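Local coordinates for hypothetical protein XAC2396 (Xanthomonas axonopodis pv. citri, PDB 2G3W) that is of unknown function but has a compact fold built around a variation of the PD-(D/E)XK nuclease motif, at residues R43-A46 with F47-A51; G85-E89 with S90-K94; V154-D158 with G159-M163. All coordinates share one frame; numbering follows the deposited sequence.

Contact 1 (R43-A46 with F47-A51); sequences RLLA and FALFA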
loop_
_atom_site.group_PDB
_atom_site.type_symbol
_atom_site.label_atom_id
_atom_site.label_comp_id
_atom_site.label_asym_id
_atom_site.label_seq_id
_atom_site.Cartn_x
_atom_site.Cartn_y
_atom_site.Cartn_z
ATOM N N ARG A 43 16.072 -11.631 -6.254
ATOM C CA ARG A 43 15.297 -12.473 -7.171
ATOM C C ARG A 43 14.667 -13.660 -6.446
ATOM O O ARG A 43 13.526 -14.043 -6.707
ATOM C CB ARG A 43 16.153 -13.057 -8.286
ATOM C CG ARG A 43 16.681 -12.129 -9.356
ATOM C CD ARG A 43 16.780 -13.030 -10.637
ATOM N NE ARG A 43 18.053 -13.772 -10.636
ATOM C CZ ARG A 43 18.246 -15.012 -11.049
ATOM N NH1 ARG A 43 17.233 -15.787 -11.447
ATOM N NH2 ARG A 43 19.479 -15.510 -10.991
ATOM N N LEU A 44 15.438 -14.291 -5.566
ATOM C CA LEU A 44 14.903 -15.378 -4.753
ATOM C C LEU A 44 13.746 -14.870 -3.884
ATOM O O LEU A 44 12.685 -15.485 -3.830
ATOM C CB LEU A 44 16.001 -16.005 -3.892
ATOM C CG LEU A 44 15.551 -17.213 -3.092
ATOM C CD1 LEU A 44 15.129 -18.350 -4.063
ATOM C CD2 LEU A 44 16.647 -17.634 -2.146
ATOM N N LEU A 45 13.952 -13.753 -3.196
ATOM C CA LEU A 45 12.874 -13.132 -2.420
ATOM C C LEU A 45 11.634 -12.838 -3.306
ATOM O O LEU A 45 10.486 -13.027 -2.860
ATOM C CB LEU A 45 13.384 -11.851 -1.693
ATOM C CG LEU A 45 12.341 -11.006 -0.956
ATOM C CD1 LEU A 45 11.660 -11.735 0.161
ATOM C CD2 LEU A 45 12.965 -9.700 -0.456
ATOM N N ALA A 46 11.869 -12.348 -4.529
ATOM C CA ALA A 46 10.780 -12.013 -5.461
ATOM C C ALA A 46 9.958 -13.236 -5.810
ATOM O O ALA A 46 8.717 -13.189 -5.844
ATOM C CB ALA A 46 11.313 -11.360 -6.722
ATOM N N PHE A 47 10.652 -14.339 -6.074
ATOM C CA PHE A 47 9.958 -15.575 -6.297
ATOM C C PHE A 47 9.040 -15.887 -5.095
ATOM O O PHE A 47 7.855 -16.190 -5.269
ATOM C CB PHE A 47 10.956 -16.716 -6.616
ATOM C CG PHE A 47 10.273 -17.964 -7.121
ATOM C CD1 PHE A 47 9.563 -18.757 -6.254
ATOM C CD2 PHE A 47 10.309 -18.309 -8.475
ATOM C CE1 PHE A 47 8.887 -19.908 -6.701
ATOM C CE2 PHE A 47 9.654 -19.486 -8.934
ATOM C CZ PHE A 47 8.939 -20.260 -8.044
ATOM N N ALA A 48 9.564 -15.761 -3.877
ATOM C CA ALA A 48 8.783 -16.053 -2.683
ATOM C C ALA A 48 7.597 -15.119 -2.499
ATOM O O ALA A 48 6.533 -15.557 -2.009
ATOM C CB ALA A 48 9.673 -16.050 -1.445
ATOM N N LEU A 49 7.754 -13.846 -2.863
ATOM C CA LEU A 49 6.639 -12.889 -2.761
ATOM C C LEU A 49 5.485 -13.207 -3.733
ATOM O O LEU A 49 4.330 -12.912 -3.450
ATOM C CB LEU A 49 7.114 -11.436 -2.927
ATOM C CG LEU A 49 8.121 -10.919 -1.876
ATOM C CD1 LEU A 49 8.504 -9.450 -2.144
ATOM C CD2 LEU A 49 7.544 -11.104 -0.473
ATOM N N PHE A 50 5.811 -13.836 -4.855
ATOM C CA PHE A 50 4.860 -14.048 -5.938
ATOM C C PHE A 50 4.670 -15.518 -6.314
ATOM O O PHE A 50 4.169 -15.814 -7.393
ATOM C CB PHE A 50 5.304 -13.228 -7.163
ATOM C CG PHE A 50 5.161 -11.760 -6.949
ATOM C CD1 PHE A 50 3.908 -11.159 -7.045
ATOM C CD2 PHE A 50 6.248 -10.996 -6.539
ATOM C CE1 PHE A 50 3.752 -9.849 -6.778
ATOM C CE2 PHE A 50 6.098 -9.673 -6.273
ATOM C CZ PHE A 50 4.846 -9.086 -6.403
ATOM N N ALA A 51 5.060 -16.426 -5.413
ATOM C CA ALA A 51 5.321 -17.811 -5.747
ATOM C C ALA A 51 4.088 -18.535 -6.243
ATOM O O ALA A 51 2.992 -18.418 -5.669
ATOM C CB ALA A 51 5.933 -18.553 -4.557
#

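Contact 2 (G85-E89 with S90-K94); sequences GQPDE and SRVRK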
loop_
_atom_site.group_PDB
_atom_site.type_symbol
_atom_site.label_atom_id
_atom_site.label_comp_id
_atom_site.label_asym_id
_atom_site.label_seq_id
_atom_site.Cartn_x
_atom_site.Cartn_y
_atom_site.Cartn_z
ATOM N N GLY A 85 14.984 -3.802 -9.816
ATOM C CA GLY A 85 15.759 -2.567 -9.972
ATOM C C GLY A 85 14.941 -1.357 -10.359
ATOM O O GLY A 85 13.796 -1.143 -9.898
ATOM N N GLN A 86 15.549 -0.550 -11.227
ATOM C CA GLN A 86 15.011 0.720 -11.599
ATOM C C GLN A 86 14.893 0.743 -13.109
ATOM O O GLN A 86 15.654 1.493 -13.764
ATOM C CB GLN A 86 16.029 1.799 -11.234
ATOM C CG GLN A 86 15.495 2.852 -10.376
ATOM C CD GLN A 86 16.068 2.732 -9.005
ATOM O OE1 GLN A 86 16.986 3.479 -8.678
ATOM N NE2 GLN A 86 15.568 1.776 -8.194
ATOM N N PRO A 87 13.969 -0.049 -13.687
ATOM C CA PRO A 87 13.870 0.009 -15.159
ATOM C C PRO A 87 13.560 1.380 -15.732
ATOM O O PRO A 87 12.815 2.154 -15.144
ATOM C CB PRO A 87 12.717 -0.955 -15.475
ATOM C CG PRO A 87 12.062 -1.225 -14.241
ATOM C CD PRO A 87 13.031 -1.030 -13.128
ATOM N N ASP A 88 14.120 1.676 -16.898
ATOM C CA ASP A 88 13.820 2.932 -17.530
ATOM C C ASP A 88 12.368 2.975 -18.016
ATOM O O ASP A 88 11.650 1.959 -18.014
ATOM C CB ASP A 88 14.873 3.294 -18.604
ATOM C CG ASP A 88 14.729 2.493 -19.915
ATOM O OD1 ASP A 88 13.786 1.691 -20.103
ATOM O OD2 ASP A 88 15.560 2.722 -20.802
ATOM N N GLU A 89 11.930 4.162 -18.399
ATOM C CA GLU A 89 10.562 4.399 -18.837
ATOM C C GLU A 89 10.077 3.457 -19.938
ATOM O O GLU A 89 8.919 3.050 -19.939
ATOM C CB GLU A 89 10.450 5.838 -19.318
ATOM C CG GLU A 89 10.827 6.781 -18.219
ATOM C CD GLU A 89 10.371 8.165 -18.514
ATOM O OE1 GLU A 89 9.150 8.415 -18.410
ATOM O OE2 GLU A 89 11.232 8.991 -18.845
ATOM N N SER A 90 10.962 3.126 -20.877
ATOM C CA SER A 90 10.581 2.313 -22.030
ATOM C C SER A 90 10.398 0.867 -21.607
ATOM O O SER A 90 9.567 0.160 -22.162
ATOM C CB SER A 90 11.646 2.382 -23.106
ATOM O OG SER A 90 11.553 3.613 -23.819
ATOM N N ARG A 91 11.215 0.434 -20.654
ATOM C CA ARG A 91 11.123 -0.911 -20.094
ATOM C C ARG A 91 9.834 -0.981 -19.256
ATOM O O ARG A 91 9.117 -1.970 -19.299
ATOM C CB ARG A 91 12.341 -1.186 -19.213
ATOM C CG ARG A 91 13.015 -2.543 -19.387
ATOM C CD ARG A 91 12.016 -3.724 -19.482
ATOM N NE ARG A 91 12.523 -4.992 -18.929
ATOM C CZ ARG A 91 12.938 -6.041 -19.637
ATOM N NH1 ARG A 91 12.928 -6.026 -20.962
ATOM N NH2 ARG A 91 13.380 -7.124 -19.008
ATOM N N VAL A 92 9.512 0.090 -18.535
ATOM C CA VAL A 92 8.263 0.081 -17.757
ATOM C C VAL A 92 7.066 0.035 -18.704
ATOM O O VAL A 92 6.155 -0.788 -18.526
ATOM C CB VAL A 92 8.179 1.231 -16.738
ATOM C CG1 VAL A 92 6.825 1.220 -16.033
ATOM C CG2 VAL A 92 9.228 1.037 -15.696
ATOM N N ARG A 93 7.084 0.885 -19.737
ATOM C CA ARG A 93 5.987 0.934 -20.690
ATOM C C ARG A 93 5.752 -0.420 -21.345
ATOM O O ARG A 93 4.621 -0.873 -21.430
ATOM C CB ARG A 93 6.228 2.001 -21.757
ATOM C CG ARG A 93 4.967 2.393 -22.487
ATOM C CD ARG A 93 5.254 3.219 -23.719
ATOM N NE ARG A 93 6.206 2.595 -24.643
ATOM C CZ ARG A 93 5.966 1.508 -25.374
ATOM N NH1 ARG A 93 4.802 0.872 -25.286
ATOM N NH2 ARG A 93 6.902 1.048 -26.195
ATOM N N LYS A 94 6.839 -1.038 -21.813
ATOM C CA LYS A 94 6.827 -2.355 -22.448
ATOM C C LYS A 94 6.195 -3.410 -21.535
ATOM O O LYS A 94 5.317 -4.182 -21.966
ATOM C CB LYS A 94 8.259 -2.790 -22.792
ATOM C CG LYS A 94 8.353 -4.209 -23.430
ATOM C CD LYS A 94 9.694 -4.926 -23.176
#

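Contact 3 (V154-D158 with G159-M163); sequences VIIQD and GEVQM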
loop_
_atom_site.group_PDB
_atom_site.type_symbol
_atom_site.label_atom_id
_atom_site.label_comp_id
_atom_site.label_asym_id
_atom_site.label_seq_id
_atom_site.Cartn_x
_atom_site.Cartn_y
_atom_site.Cartn_z
ATOM N N VAL A 154 10.090 -18.898 4.499
ATOM C CA VAL A 154 9.627 -17.568 4.169
ATOM C C VAL A 154 8.268 -17.421 4.823
ATOM O O VAL A 154 7.296 -18.101 4.443
ATOM C CB VAL A 154 9.508 -17.355 2.646
ATOM C CG1 VAL A 154 9.379 -15.852 2.331
ATOM C CG2 VAL A 154 10.712 -17.956 1.914
ATOM N N ILE A 155 8.223 -16.574 5.843
ATOM C CA ILE A 155 7.012 -16.362 6.605
ATOM C C ILE A 155 6.466 -14.973 6.194
ATOM O O ILE A 155 7.141 -13.952 6.399
ATOM C CB ILE A 155 7.290 -16.448 8.119
ATOM C CG1 ILE A 155 7.450 -17.911 8.554
ATOM C CG2 ILE A 155 6.146 -15.843 8.921
ATOM C CD1 ILE A 155 8.364 -18.096 9.717
ATOM N N ILE A 156 5.275 -14.953 5.595
ATOM C CA ILE A 156 4.634 -13.689 5.180
ATOM C C ILE A 156 3.335 -13.493 5.955
ATOM O O ILE A 156 2.504 -14.407 6.023
ATOM C CB ILE A 156 4.413 -13.629 3.655
ATOM C CG1 ILE A 156 5.730 -13.963 2.926
ATOM C CG2 ILE A 156 3.874 -12.251 3.244
ATOM C CD1 ILE A 156 5.608 -14.076 1.389
ATOM N N GLN A 157 3.212 -12.323 6.584
ATOM C CA GLN A 157 2.102 -12.007 7.485
ATOM C C GLN A 157 1.950 -10.485 7.647
ATOM O O GLN A 157 2.912 -9.805 7.997
ATOM C CB GLN A 157 2.328 -12.684 8.852
ATOM C CG GLN A 157 3.392 -12.042 9.787
ATOM C CD GLN A 157 4.845 -12.149 9.301
ATOM O OE1 GLN A 157 5.165 -12.885 8.367
ATOM N NE2 GLN A 157 5.732 -11.416 9.960
ATOM N N ASP A 158 0.755 -9.958 7.403
ATOM C CA ASP A 158 0.495 -8.516 7.527
ATOM C C ASP A 158 1.456 -7.621 6.712
ATOM O O ASP A 158 1.848 -6.544 7.163
ATOM C CB ASP A 158 0.483 -8.099 9.003
ATOM C CG ASP A 158 -0.630 -8.766 9.783
ATOM O OD1 ASP A 158 -1.659 -9.104 9.157
ATOM O OD2 ASP A 158 -0.471 -8.949 11.012
ATOM N N GLY A 159 1.823 -8.080 5.518
ATOM C CA GLY A 159 2.718 -7.345 4.616
ATOM C C GLY A 159 4.194 -7.404 4.973
ATOM O O GLY A 159 5.034 -6.792 4.304
ATOM N N GLU A 160 4.512 -8.151 6.019
ATOM C CA GLU A 160 5.874 -8.310 6.480
ATOM C C GLU A 160 6.422 -9.669 6.025
ATOM O O GLU A 160 5.710 -10.683 6.050
ATOM C CB GLU A 160 5.891 -8.204 7.999
ATOM C CG GLU A 160 7.219 -8.433 8.629
ATOM C CD GLU A 160 7.185 -8.264 10.121
ATOM O OE1 GLU A 160 6.713 -9.179 10.831
ATOM O OE2 GLU A 160 7.665 -7.220 10.592
ATOM N N VAL A 161 7.680 -9.689 5.603
ATOM C CA VAL A 161 8.289 -10.926 5.125
ATOM C C VAL A 161 9.537 -11.239 5.936
ATOM O O VAL A 161 10.371 -10.363 6.161
ATOM C CB VAL A 161 8.562 -10.899 3.569
ATOM C CG1 VAL A 161 9.405 -9.725 3.184
ATOM C CG2 VAL A 161 9.183 -12.238 3.067
ATOM N N GLN A 162 9.622 -12.483 6.396
ATOM C CA GLN A 162 10.817 -13.039 7.032
ATOM C C GLN A 162 11.401 -14.159 6.182
ATOM O O GLN A 162 10.689 -15.068 5.753
ATOM C CB GLN A 162 10.533 -13.567 8.459
ATOM C CG GLN A 162 11.799 -14.120 9.140
ATOM C CD GLN A 162 11.603 -14.680 10.551
ATOM O OE1 GLN A 162 10.478 -14.867 11.030
ATOM N NE2 GLN A 162 12.719 -14.961 11.220
HETATM N N MSE A 163 12.713 -14.082 5.956
HETATM C CA MSE A 163 13.451 -15.102 5.255
HETATM C C MSE A 163 14.363 -15.748 6.277
HETATM O O MSE A 163 15.369 -15.151 6.705
HETATM C CB MSE A 163 14.267 -14.469 4.143
HETATM C CG MSE A 163 13.402 -13.950 2.995
HETATM SE SE MSE A 163 13.181 -15.315 1.644
HETATM C CE MSE A 163 14.916 -15.099 0.896
#

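Contact 1 (R43-A46 with F47-A51)
L49 lays its branch over the backbone carbonyl of L45 one turn earlier: CG of L49 stands 3.3 Å from O of L45, and the two leucines also meet at their branches, CD1 of L45 lying 4.2 Å from CG of L49. The two leucines differ in their first torsion. In L45, CG is anti to the backbone N, whereas in L49 it is anti to the carbonyl carbon (chi1 -62°) and beside its own N, which brings it back over the L45 oxygen. The same carbonyl accepts the amide of L49, O of L45 to N of L49 at 2.9 Å.

Two further bonds of this i to i+4 kind, F47 N to R43 O and A48 N to L44 O, carry the last regular turns of helix 37-49, which lies against the large mixed sheet of this YaeQ fold. L44 and A48, one turn apart, rest on strand 6-16. F47 belongs to an aromatic group, meeting H25 edge to face and F57 with the ring planes at about 40°. The guanidinium of R43 is taken by E35 in a salt bridge through NE.

At F50 the backbone leaves helical angles. Its amide still reaches back to A46, N of F50 to O of A46 at 3.1 Å, but the bond is weak and bent to 132°. The phenyl ring meets the same oxygen at its edge, in plane, with CD2 of F50 3.4 Å from O of A46. The F50 side chain also touches L80 and I82 of strand 78-84.

Contact 2 (G85-E89 with S90-K94)
R93 N gives its hydrogen to E89 O at 2.8 Å, and V92 N does the same to D88 O at 2.9 Å; with these two bonds regular helical bonding begins. One step earlier the acceptor is a side chain: D88 OD1 takes the backbone amide of R91 in a bond of 2.9 Å, D88 OD1 to R91 N, with an angle of 154° at the hydrogen, the donor arriving nearly along the carboxylate's own C-O axis. What sets the oxygen there is the first torsion of D88: with chi1 at 76°, CG sits between the backbone N and the carbonyl carbon, and the almost flat chi2 swings OD1 over the first turn. The amide of S90 is also near, its N 3.3 Å from D88 OD1, and CB of R91 passes 3.3 Å from the same oxygen. The carboxylate's negative charge probably interacts favourably with the helix dipole at this end.

P87, just before the cap, leans its ring on the helix. P87 CB touches R91 CB at 3.8 Å, while P87 CG meets V92 CG2 at 3.9 Å, the proline and valine side chains crossing at a slant. V92 is buried and also touches Y126. R91 turns its guanidinium away from D88: it makes a salt bridge through NE to D83, and NH2 bonds to the carbonyl of E66. E89, S90 and R93 lie at the surface.

An aspartate N-cap of this kind, with a proline just ahead of it packed on the first turn, marks the entry to helix 89-98 from the loop after strand 78-84.

Contact 3 (V154-D158 with G159-M163)
V154 and I156 lie beside V161 on the buried face of a beta hairpin with a two-residue loop (D158, G159), strands 149-157 and 160-165 being joined by a type I' turn from Q157 to E160. The short strand segments run nearly antiparallel, at 169°, with their axes 4.7 Å apart.

The tight part is the face formed by V154, I156, V161 and M163. CG2 of V161 touches both CG1 of V154 (3.7 Å) and CG1 of I156 (3.9 Å); all three side chains point the same way. In V161 this methyl is the branch anti to the backbone N, CG1 being at chi1 56°. Helix 37-49 covers this face, with A48 on V154, L49 on I156 and L45 on both V161 and M163.

The opposite face, carrying I155, Q157, E160 and Q162, is partly exposed. I155 and Q162 run side by side, their ends making only a loose approach, CD1 of I155 to OE1 of Q162 at 4.1 Å; the amide nitrogen of Q162 is taken by S169. Q157 and E160 both lie on this face beside the turn, the placement of the Q157 amide being doubtful.

Between the strands, backbone bonds pair I155 with Q162 and Q157 with E160. I155 N to Q162 O measures 2.9 Å. In the turn bond, E160 N approaches Q157 O from well above the carbonyl plane, 56° out of it. Positive phi at D158 and G159 makes the turn, and D18 accepts both their amides. D158 OD1 bonds to the backbone N of Y74 of the second subunit. At the far end of the buried face, the selenium of selenomethionine M163 sits 3.6 Å from V154 CG2.

In the fold
Along the chain the three contacts come in series, none nested in or crossing another. Contact 1 comes first, in the last turns of helix 37-49; contact 2 follows where the loop after strand 78-84 enters helix 89-98; contact 3 closes the tight turn between strands 149-157 and 160-165. Contacts 1 and 3 touch, though far apart in sequence: O of A48 lies 3.8 Å from CD1 of I156, so the helix is tied to the hairpin in the core. Contact 2 stands apart, its centre about 20 Å from that of contact 1 and about 27 Å from that of contact 3, on the opposite side of the chain's centre from the hairpin.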